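Local coordinates for carboxylic ester hydrolase (Aspergillus niger, PDB 7K4O), which probably hydrolyses the ester bonds of tannins as a secreted serine esterase of the tannase family, at residues A[492-504]-A[508-520]. Sequence-based numbering, arbitrary orientation.
Sequences GVVPTTLNATVLQ and EGQNQQLCAWPLR. With NAG (2-acetamido-2-deoxy-beta-D-glucopyranose), chain B; MAN (alpha-D-mannopyranose), chain C; MAN (alpha-D-mannopyranose), chain D.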
# COMPACT_ATOMS: atom_id res chain seq x y z
N GLY A 492 -22.38 9.13 9.67
CA GLY A 492 -21.92 9.38 11.05
C GLY A 492 -21.50 8.11 11.79
O GLY A 492 -21.30 8.18 13.02
N VAL A 493 -21.33 6.96 11.12
CA VAL A 493 -20.98 5.71 11.87
C VAL A 493 -19.46 5.62 12.05
O VAL A 493 -18.73 5.28 11.08
CB VAL A 493 -21.55 4.48 11.18
CG1 VAL A 493 -21.17 3.21 11.91
CG2 VAL A 493 -23.06 4.59 11.01
N VAL A 494 -18.97 5.83 13.25
CA VAL A 494 -17.51 5.83 13.53
C VAL A 494 -17.02 4.39 13.60
O VAL A 494 -17.58 3.55 14.33
CB VAL A 494 -17.17 6.57 14.82
CG1 VAL A 494 -15.69 6.43 15.14
CG2 VAL A 494 -17.60 8.02 14.69
N PRO A 495 -15.96 4.04 12.84
CA PRO A 495 -15.43 2.67 12.86
C PRO A 495 -14.54 2.36 14.05
O PRO A 495 -13.29 2.23 13.90
CB PRO A 495 -14.64 2.58 11.56
CG PRO A 495 -14.18 3.97 11.31
CD PRO A 495 -15.27 4.88 11.83
N THR A 496 -15.15 2.23 15.22
CA THR A 496 -14.38 1.92 16.45
C THR A 496 -13.39 0.78 16.19
O THR A 496 -12.17 0.93 16.48
CB THR A 496 -15.36 1.61 17.57
OG1 THR A 496 -16.28 2.71 17.62
CG2 THR A 496 -14.68 1.47 18.90
N THR A 497 -13.88 -0.35 15.73
CA THR A 497 -13.05 -1.42 15.16
C THR A 497 -13.30 -1.43 13.66
O THR A 497 -14.37 -0.97 13.20
CB THR A 497 -13.35 -2.78 15.80
OG1 THR A 497 -14.75 -3.04 15.63
CG2 THR A 497 -12.93 -2.80 17.24
N LEU A 498 -12.36 -1.95 12.87
CA LEU A 498 -12.57 -2.07 11.42
C LEU A 498 -13.13 -3.46 11.10
O LEU A 498 -12.58 -4.47 11.56
CB LEU A 498 -11.26 -1.83 10.67
CG LEU A 498 -11.38 -1.85 9.14
CD1 LEU A 498 -12.34 -0.76 8.69
CD2 LEU A 498 -10.00 -1.64 8.51
N ASN A 499 -14.23 -3.47 10.35
CA ASN A 499 -14.90 -4.72 9.95
C ASN A 499 -13.92 -5.59 9.18
O ASN A 499 -13.19 -5.06 8.29
CB ASN A 499 -16.12 -4.38 9.10
CG ASN A 499 -17.17 -5.46 9.13
OD1 ASN A 499 -17.41 -6.07 10.19
ND2 ASN A 499 -17.76 -5.68 7.97
N ALA A 500 -13.93 -6.90 9.39
CA ALA A 500 -13.07 -7.83 8.64
C ALA A 500 -13.73 -9.19 8.45
O ALA A 500 -14.71 -9.51 9.15
CB ALA A 500 -11.74 -7.95 9.32
N THR A 501 -13.20 -9.93 7.50
CA THR A 501 -13.77 -11.23 7.08
C THR A 501 -12.66 -12.23 6.87
O THR A 501 -11.61 -11.86 6.32
CB THR A 501 -14.63 -11.08 5.83
OG1 THR A 501 -15.57 -10.03 6.06
CG2 THR A 501 -15.34 -12.38 5.50
N VAL A 502 -12.88 -13.46 7.34
CA VAL A 502 -11.96 -14.58 7.03
C VAL A 502 -12.30 -15.04 5.63
O VAL A 502 -13.46 -15.40 5.38
CB VAL A 502 -12.08 -15.70 8.09
CG1 VAL A 502 -11.16 -16.86 7.71
CG2 VAL A 502 -11.80 -15.16 9.47
N LEU A 503 -11.35 -14.98 4.70
CA LEU A 503 -11.63 -15.18 3.27
C LEU A 503 -11.22 -16.59 2.79
O LEU A 503 -11.48 -16.88 1.61
CB LEU A 503 -10.89 -14.12 2.44
CG LEU A 503 -11.26 -12.66 2.75
CD1 LEU A 503 -10.54 -11.68 1.82
CD2 LEU A 503 -12.77 -12.49 2.66
N GLN A 504 -10.55 -17.36 3.63
CA GLN A 504 -9.87 -18.62 3.23
C GLN A 504 -10.15 -19.67 4.32
O GLN A 504 -10.44 -19.29 5.46
CB GLN A 504 -8.34 -18.43 3.21
CG GLN A 504 -7.70 -18.15 1.87
CD GLN A 504 -6.19 -18.31 1.94
OE1 GLN A 504 -5.46 -17.43 2.41
NE2 GLN A 504 -5.68 -19.43 1.45
N GLU A 508 -13.89 -19.72 6.45
CA GLU A 508 -14.20 -18.78 5.36
C GLU A 508 -15.59 -18.20 5.57
O GLU A 508 -16.56 -18.96 5.81
CB GLU A 508 -14.11 -19.47 4.02
CG GLU A 508 -14.48 -18.59 2.86
CD GLU A 508 -14.18 -19.23 1.52
OE1 GLU A 508 -13.44 -20.23 1.51
OE2 GLU A 508 -14.63 -18.69 0.47
N GLY A 509 -15.70 -16.86 5.49
CA GLY A 509 -16.98 -16.15 5.63
C GLY A 509 -17.21 -15.61 7.03
O GLY A 509 -18.09 -14.76 7.16
N GLN A 510 -16.47 -16.02 8.05
CA GLN A 510 -16.65 -15.55 9.43
C GLN A 510 -16.21 -14.09 9.58
O GLN A 510 -15.26 -13.65 8.90
CB GLN A 510 -15.88 -16.43 10.40
CG GLN A 510 -16.48 -17.83 10.46
CD GLN A 510 -16.06 -18.69 11.63
OE1 GLN A 510 -15.23 -18.32 12.47
NE2 GLN A 510 -16.66 -19.87 11.65
N ASN A 511 -16.90 -13.40 10.46
CA ASN A 511 -16.63 -11.99 10.80
C ASN A 511 -15.56 -11.89 11.87
O ASN A 511 -15.51 -12.74 12.77
CB ASN A 511 -17.89 -11.29 11.25
CG ASN A 511 -17.67 -9.80 11.44
OD1 ASN A 511 -17.54 -9.34 12.57
ND2 ASN A 511 -17.55 -9.07 10.33
N GLN A 512 -14.73 -10.86 11.78
CA GLN A 512 -13.82 -10.41 12.86
C GLN A 512 -13.71 -8.89 12.84
O GLN A 512 -14.11 -8.26 11.85
CB GLN A 512 -12.42 -11.01 12.69
CG GLN A 512 -12.33 -12.43 13.23
CD GLN A 512 -10.91 -12.95 13.30
OE1 GLN A 512 -9.96 -12.23 13.58
NE2 GLN A 512 -10.77 -14.23 13.01
N GLN A 513 -13.30 -8.35 13.96
CA GLN A 513 -13.09 -6.92 14.13
C GLN A 513 -11.58 -6.66 14.29
O GLN A 513 -10.91 -7.44 14.97
CB GLN A 513 -13.91 -6.41 15.28
CG GLN A 513 -15.43 -6.55 15.06
CD GLN A 513 -15.88 -5.81 13.82
OE1 GLN A 513 -15.54 -4.65 13.65
NE2 GLN A 513 -16.68 -6.46 12.98
N LEU A 514 -11.12 -5.51 13.79
CA LEU A 514 -9.69 -5.08 13.96
C LEU A 514 -9.61 -3.88 14.87
O LEU A 514 -10.35 -2.88 14.70
CB LEU A 514 -9.09 -4.79 12.59
CG LEU A 514 -9.24 -5.81 11.49
CD1 LEU A 514 -8.64 -5.28 10.18
CD2 LEU A 514 -8.57 -7.13 11.85
N CYS A 515 -8.76 -3.96 15.90
CA CYS A 515 -8.48 -2.88 16.87
C CYS A 515 -7.81 -1.69 16.16
O CYS A 515 -6.98 -1.92 15.25
CB CYS A 515 -7.56 -3.36 17.99
SG CYS A 515 -8.35 -4.67 18.98
N ALA A 516 -8.19 -0.50 16.55
CA ALA A 516 -7.63 0.78 16.09
C ALA A 516 -6.41 1.09 16.94
O ALA A 516 -6.51 1.14 18.18
CB ALA A 516 -8.62 1.90 16.21
N TRP A 517 -5.30 1.33 16.27
CA TRP A 517 -4.07 1.85 16.90
C TRP A 517 -4.44 3.01 17.79
O TRP A 517 -5.24 3.86 17.41
CB TRP A 517 -3.07 2.29 15.79
CG TRP A 517 -1.77 2.78 16.34
CD1 TRP A 517 -1.39 4.06 16.56
CD2 TRP A 517 -0.71 1.96 16.87
NE1 TRP A 517 -0.16 4.10 17.17
CE2 TRP A 517 0.26 2.82 17.39
CE3 TRP A 517 -0.54 0.57 17.02
CZ2 TRP A 517 1.41 2.35 18.04
CZ3 TRP A 517 0.62 0.10 17.61
CH2 TRP A 517 1.55 0.99 18.14
N PRO A 518 -3.85 3.19 18.99
CA PRO A 518 -2.78 2.35 19.55
C PRO A 518 -3.20 1.18 20.44
O PRO A 518 -2.33 0.58 21.09
CB PRO A 518 -2.05 3.37 20.43
CG PRO A 518 -3.16 4.25 20.96
CD PRO A 518 -4.13 4.35 19.81
N LEU A 519 -4.47 0.81 20.38
CA LEU A 519 -4.95 -0.40 21.07
C LEU A 519 -4.45 -1.62 20.29
O LEU A 519 -4.24 -1.56 19.05
CB LEU A 519 -6.48 -0.36 21.17
CG LEU A 519 -7.05 0.85 21.91
CD1 LEU A 519 -8.58 0.83 21.83
CD2 LEU A 519 -6.60 0.86 23.37
N ARG A 520 -4.28 -2.74 20.99
CA ARG A 520 -3.91 -4.03 20.37
C ARG A 520 -4.94 -5.10 20.73
O ARG A 520 -5.58 -4.99 21.80
CB ARG A 520 -2.55 -4.55 20.87
CG ARG A 520 -1.38 -3.60 20.86
CD ARG A 520 -1.12 -2.94 19.52
NE ARG A 520 -0.92 -3.85 18.43
CZ ARG A 520 -1.58 -3.77 17.25
NH1 ARG A 520 -2.51 -2.84 17.05
NH2 ARG A 520 -1.29 -4.61 16.30
C1 NAG B . -18.81 -6.66 7.87
C2 NAG B . -19.91 -6.15 6.99
C3 NAG B . -21.04 -7.19 6.95
C4 NAG B . -20.49 -8.54 6.50
C5 NAG B . -19.35 -8.91 7.44
C6 NAG B . -18.66 -10.23 7.06
C7 NAG B . -20.23 -3.78 6.81
C8 NAG B . -20.67 -2.47 7.27
N2 NAG B . -20.39 -4.91 7.52
O3 NAG B . -22.03 -6.75 6.00
O4 NAG B . -21.58 -9.49 6.64
O5 NAG B . -18.36 -7.88 7.38
O6 NAG B . -17.59 -10.48 7.92
O7 NAG B . -19.76 -3.77 5.72
C1 MAN C . -20.77 -13.16 1.07
C2 MAN C . -20.04 -12.14 0.14
C3 MAN C . -18.55 -12.42 0.26
C4 MAN C . -18.04 -12.21 1.68
C5 MAN C . -18.91 -13.04 2.65
C6 MAN C . -18.76 -12.67 4.09
O2 MAN C . -20.31 -10.80 0.55
O3 MAN C . -17.97 -11.57 -0.73
O4 MAN C . -16.68 -12.65 1.77
O5 MAN C . -20.32 -12.89 2.40
O6 MAN C . -19.52 -13.65 4.98
C1 MAN D . -20.82 -15.99 2.29
C2 MAN D . -21.34 -15.54 0.93
C3 MAN D . -21.29 -16.76 0.03
C4 MAN D . -19.88 -17.33 -0.03
C5 MAN D . -19.45 -17.75 1.37
C6 MAN D . -18.04 -18.30 1.38
O2 MAN D . -20.51 -14.47 0.43
O3 MAN D . -21.71 -16.30 -1.23
O4 MAN D . -19.93 -18.48 -0.85
O5 MAN D . -19.50 -16.61 2.26
O6 MAN D . -17.20 -17.25 0.89
O HOH W 1 -10.53 -0.19 18.38
O HOH W 2 -13.57 -15.75 0.36
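N499, whose ND2 carries the N-linked NAG, turns its other amide atom, OD1, to two side chains of the facing strand. Q513 NE2 reaches N499 OD1 at 2.9 Å in the N499 carbonyl plane, the N499 and Q513 amides 27° apart, whereas N511 ND2 comes to N499 OD1 from above that plane at 3.0 Å. Q513 NE2 also donates to N511 OD1, on a lone pair; a bend at chi2 (-58°) turns the Q513 amide toward 498-502, with both acceptors near its plane. Q513 OE1 accepts from T497 OG1 at 2.7 Å, so both ends of this amide are held and its rotation is fixed. N511 ND2 gives a nearly straight hydrogen bond of 2.8 Å to NAG O6, which also pairs with T501 OG1. Backbone hydrogen bonds link L498 with L514 in both directions and V502 N with Q510 O; A500 and Q512 are likewise paired, Q512 N to A500 O nearly straight (174°) and A500 N to Q512 O weak. They make 498-502 and 511-514 an antiparallel beta hairpin, extended by strand 476-477 into a small three-stranded sheet, with N499, T501, N511 and Q513 on its glycan-bearing face. G509 N hydrogen-bonds V502 O at 2.7 Å near the turn, where outer mannoses hydrogen-bond to G509 O and E508 OE2. On the other face, L514 CG packs against A500 CB at 3.9 Å; P476 and strand 455-460 adjoin this apolar patch.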